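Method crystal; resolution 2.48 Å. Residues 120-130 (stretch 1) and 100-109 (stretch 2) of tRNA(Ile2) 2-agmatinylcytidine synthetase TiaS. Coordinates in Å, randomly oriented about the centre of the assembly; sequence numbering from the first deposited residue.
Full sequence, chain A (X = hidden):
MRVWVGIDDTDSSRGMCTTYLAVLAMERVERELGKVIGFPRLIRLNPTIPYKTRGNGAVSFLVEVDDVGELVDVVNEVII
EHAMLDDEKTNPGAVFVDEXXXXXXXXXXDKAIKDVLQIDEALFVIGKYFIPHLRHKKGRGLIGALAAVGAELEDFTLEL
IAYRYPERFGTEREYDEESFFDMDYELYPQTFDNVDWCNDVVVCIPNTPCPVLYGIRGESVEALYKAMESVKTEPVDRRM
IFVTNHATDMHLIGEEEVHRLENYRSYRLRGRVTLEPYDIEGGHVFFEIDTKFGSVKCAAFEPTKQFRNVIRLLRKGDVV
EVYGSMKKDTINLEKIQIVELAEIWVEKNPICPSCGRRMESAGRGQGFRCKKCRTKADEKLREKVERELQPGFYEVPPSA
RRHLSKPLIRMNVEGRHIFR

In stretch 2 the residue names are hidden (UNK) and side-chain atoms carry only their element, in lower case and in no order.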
# COMPACT_ATOMS: atom_id res chain seq x y z
N ASP A 120 7.30 -17.03 19.17
CA ASP A 120 8.33 -17.27 20.19
C ASP A 120 9.11 -16.00 20.51
O ASP A 120 9.47 -15.75 21.67
CB ASP A 120 9.29 -18.35 19.69
CG ASP A 120 8.56 -19.58 19.19
OD1 ASP A 120 8.00 -20.31 20.05
OD2 ASP A 120 8.54 -19.82 17.96
N GLU A 121 9.37 -15.21 19.47
CA GLU A 121 10.04 -13.94 19.60
C GLU A 121 9.19 -12.96 20.40
O GLU A 121 9.67 -12.37 21.37
CB GLU A 121 10.38 -13.36 18.23
CG GLU A 121 11.11 -12.03 18.30
CD GLU A 121 12.06 -11.77 17.14
OE1 GLU A 121 11.96 -12.47 16.10
OE2 GLU A 121 12.92 -10.85 17.29
N ALA A 122 7.92 -12.80 20.01
CA ALA A 122 6.99 -11.97 20.79
C ALA A 122 7.04 -12.37 22.26
O ALA A 122 7.18 -11.53 23.14
CB ALA A 122 5.57 -12.10 20.25
N LEU A 123 6.95 -13.67 22.50
CA LEU A 123 6.94 -14.19 23.86
C LEU A 123 8.24 -13.92 24.57
O LEU A 123 8.23 -13.56 25.75
CB LEU A 123 6.69 -15.69 23.85
CG LEU A 123 5.30 -16.10 23.36
CD1 LEU A 123 5.24 -17.62 23.21
CD2 LEU A 123 4.21 -15.60 24.30
N PHE A 124 9.35 -14.09 23.87
CA PHE A 124 10.64 -13.84 24.49
C PHE A 124 10.72 -12.41 25.00
O PHE A 124 11.15 -12.16 26.13
CB PHE A 124 11.78 -14.10 23.51
CG PHE A 124 13.13 -13.69 24.04
CD1 PHE A 124 13.79 -14.50 24.95
CD2 PHE A 124 13.72 -12.50 23.64
CE1 PHE A 124 15.03 -14.13 25.45
CE2 PHE A 124 14.96 -12.13 24.13
CZ PHE A 124 15.61 -12.94 25.04
N VAL A 125 10.30 -11.48 24.15
CA VAL A 125 10.35 -10.06 24.48
C VAL A 125 9.48 -9.77 25.69
O VAL A 125 9.88 -9.02 26.59
CB VAL A 125 9.87 -9.21 23.27
CG1 VAL A 125 9.70 -7.75 23.65
CG2 VAL A 125 10.87 -9.33 22.13
N ILE A 126 8.29 -10.35 25.71
CA ILE A 126 7.36 -10.15 26.82
C ILE A 126 7.97 -10.64 28.13
O ILE A 126 7.95 -9.91 29.12
CB ILE A 126 6.01 -10.83 26.55
CG1 ILE A 126 5.28 -10.08 25.44
CG2 ILE A 126 5.16 -10.83 27.82
CD1 ILE A 126 4.10 -10.81 24.84
N GLY A 127 8.50 -11.86 28.13
CA GLY A 127 9.19 -12.41 29.30
C GLY A 127 10.35 -11.54 29.75
O GLY A 127 10.56 -11.31 30.94
N LYS A 128 11.08 -11.03 28.76
CA LYS A 128 12.27 -10.22 29.00
C LYS A 128 11.97 -8.89 29.69
O LYS A 128 12.77 -8.40 30.49
CB LYS A 128 13.01 -9.97 27.68
CG LYS A 128 14.23 -9.07 27.82
CD LYS A 128 15.17 -9.21 26.64
CE LYS A 128 15.69 -7.85 26.21
NZ LYS A 128 16.60 -7.93 25.03
N TYR A 129 10.82 -8.29 29.37
CA TYR A 129 10.44 -7.03 29.99
C TYR A 129 9.26 -7.15 30.95
O TYR A 129 8.71 -6.13 31.39
CB TYR A 129 10.15 -6.00 28.91
CG TYR A 129 11.36 -5.64 28.11
CD1 TYR A 129 12.40 -4.91 28.68
CD2 TYR A 129 11.47 -6.01 26.77
CE1 TYR A 129 13.53 -4.57 27.94
CE2 TYR A 129 12.59 -5.66 26.02
CZ TYR A 129 13.62 -4.94 26.61
OH TYR A 129 14.73 -4.59 25.88
N PHE A 130 8.89 -8.38 31.29
CA PHE A 130 7.80 -8.63 32.22
C PHE A 130 6.60 -7.77 31.81
O PHE A 130 5.98 -7.09 32.63
CB PHE A 130 8.25 -8.33 33.66
CG PHE A 130 9.67 -8.76 33.95
CD1 PHE A 130 9.96 -10.07 34.31
CD2 PHE A 130 10.73 -7.85 33.86
CE1 PHE A 130 11.27 -10.47 34.57
CE2 PHE A 130 12.03 -8.24 34.12
CZ PHE A 130 12.31 -9.55 34.47
N UNK A 100 7.87 4.70 28.73
CA UNK A 100 9.33 4.65 28.71
C UNK A 100 9.87 3.38 28.04
O UNK A 100 11.00 3.37 27.54
c UNK A 100 9.89 4.73 30.14
c UNK A 100 9.15 5.66 31.10
c UNK A 100 9.88 5.84 32.42
o UNK A 100 9.75 6.92 33.03
o UNK A 100 10.58 4.89 32.85
N UNK A 101 9.08 2.32 28.04
CA UNK A 101 9.49 1.02 27.52
C UNK A 101 9.12 0.80 26.03
O UNK A 101 9.65 -0.10 25.38
c UNK A 101 8.52 -2.51 27.81
c UNK A 101 8.88 -0.07 28.41
c UNK A 101 9.45 -1.50 28.47
c UNK A 101 10.85 -1.61 27.88
N UNK A 102 8.22 1.63 25.50
CA UNK A 102 7.78 1.50 24.10
C UNK A 102 8.93 1.66 23.12
O UNK A 102 8.99 0.97 22.10
c UNK A 102 6.70 2.54 23.79
N UNK A 103 9.82 2.59 23.43
CA UNK A 103 10.97 2.89 22.59
C UNK A 103 11.82 1.64 22.33
O UNK A 103 12.28 1.44 21.21
c UNK A 103 12.81 4.60 22.16
c UNK A 103 11.80 4.07 23.17
c UNK A 103 12.50 3.68 24.47
N UNK A 104 11.99 0.79 23.34
CA UNK A 104 12.78 -0.44 23.17
C UNK A 104 12.19 -1.42 22.15
O UNK A 104 12.85 -2.38 21.75
c UNK A 104 14.88 -0.18 27.75
c UNK A 104 13.02 -1.13 24.52
c UNK A 104 14.01 -0.38 25.39
c UNK A 104 14.30 -1.12 26.69
n UNK A 104 14.55 -0.64 29.13
N UNK A 105 10.95 -1.18 21.73
CA UNK A 105 10.24 -2.04 20.78
C UNK A 105 10.26 -1.57 19.32
O UNK A 105 9.64 -2.20 18.46
c UNK A 105 6.94 -2.81 22.75
c UNK A 105 8.94 -4.30 22.54
c UNK A 105 8.77 -2.18 21.20
c UNK A 105 8.45 -2.87 22.53
N UNK A 106 10.94 -0.46 19.04
CA UNK A 106 11.04 0.04 17.67
C UNK A 106 11.57 -1.04 16.71
O UNK A 106 10.99 -1.26 15.65
c UNK A 106 12.95 2.91 15.93
c UNK A 106 11.71 2.09 16.30
c UNK A 106 11.89 1.31 17.59
n UNK A 106 13.61 1.51 13.95
c UNK A 106 13.24 2.87 14.43
N UNK A 107 12.67 -1.72 17.09
CA UNK A 107 13.20 -2.77 16.22
C UNK A 107 12.21 -3.90 15.97
O UNK A 107 12.09 -4.38 14.84
c UNK A 107 14.78 -2.22 17.96
c UNK A 107 14.41 -3.30 17.01
c UNK A 107 13.49 -1.53 18.30
N UNK A 108 11.53 -4.34 17.02
CA UNK A 108 10.51 -5.36 16.88
C UNK A 108 9.48 -4.94 15.84
O UNK A 108 9.22 -5.66 14.88
c UNK A 108 7.18 -9.04 18.08
c UNK A 108 8.88 -6.83 18.19
c UNK A 108 7.56 -6.69 17.77
c UNK A 108 8.49 -9.19 18.50
c UNK A 108 6.71 -7.79 17.72
c UNK A 108 9.81 -5.64 18.22
c UNK A 108 9.34 -8.10 18.55
N UNK A 109 8.89 -3.76 16.05
CA UNK A 109 7.88 -3.23 15.14
C UNK A 109 8.40 -3.21 13.71
O UNK A 109 7.73 -3.69 12.81
c UNK A 109 7.46 -1.83 15.57

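Position 100 carries three side-chain carbons in a row, the third bearing two oxygens, and none of them comes near stretch 1. A three-carbon chain whose last carbon is the carboxylate is Glu100, and its exposed setting suits a charged group.

Position 101 has four carbons forked at the second; one terminal carbon lies over a face of the Tyr129 ring. This is Leu101. Its CA-to-CB bond points toward stretch 1, and CD2 sits 3.7 Å from Tyr129 CD1 and 4.1 Å from the ring centroid, 23° off the normal. This is a CH-pi contact, for which a methyl at the tip of a branched chain is well shaped.

Position 102 has a single carbon, buried but without contact to stretch 1: Ala102, whose lone methyl takes little room. At position 103 one carbon carries two more, again out of reach, the beta-branched pattern of Val103; the side chain is exposed, and the geometry reveals no packing demand.

Position 104 shows four carbons in a row ending in nitrogen, the third carbon nearing Tyr129 OH. This is Lys104. Its aliphatic part is what meets stretch 1, with CD 3.6 Å from Tyr129 OH, while the long chain lets the amine remain in an exposed setting.

Position 105 has four carbons forked at the second, a terminal one packing against Val125: Leu105. CA-to-CB points sideways, yet with chi1 m and chi2 t the end of the chain comes nearer, and CD2 packs 3.7 Å from Val125 CG1. The backbone here is a 3-10 segment, in which Leu105 N bonds to Ala102 O at 2.9 Å.

Position 106, four carbons in a row and a nitrogen, without contact to stretch 1, is Lys106; from a partly exposed site its long chain carries NZ to a hydrogen bond just outside the stretches. At position 107 three carbons close a ring onto the backbone nitrogen, out of reach of stretch 1: Pro107. Lacking an amide hydrogen, proline is well tolerated here in the first turn of the helix that starts at Lys106.

Position 108 has one carbon followed by a six-carbon ring, with no oxygen, meeting Glu121, Ala122 and Val125: Phe108. Buried and directed toward stretch 1, its ring has Glu121 CG at its edge, 3.9 Å from CE1. Ala122 CB approaches CZ to 4.1 Å, and Val125 CG2 lies 4.1 Å from CD1. A broad apolar ring can touch all three residues at once.

Position 109, a single carbon, buried and out of reach, is Ala109, again a compact methyl; its N bonds to Leu105 O at 3.0 Å.

The contact works by apolar packing, without a hydrogen bond between the stretches. Ala122, Val125 and Tyr129, spaced three and four residues apart, lie along one side of their helix and pair in reverse order with Phe108, Leu105 and Leu101. Val125 bridges Leu105 and Phe108, while Tyr129 and Phe108 contribute the largest covered areas.

Stretch 2, residues 100-109: ELAVKLKPFA
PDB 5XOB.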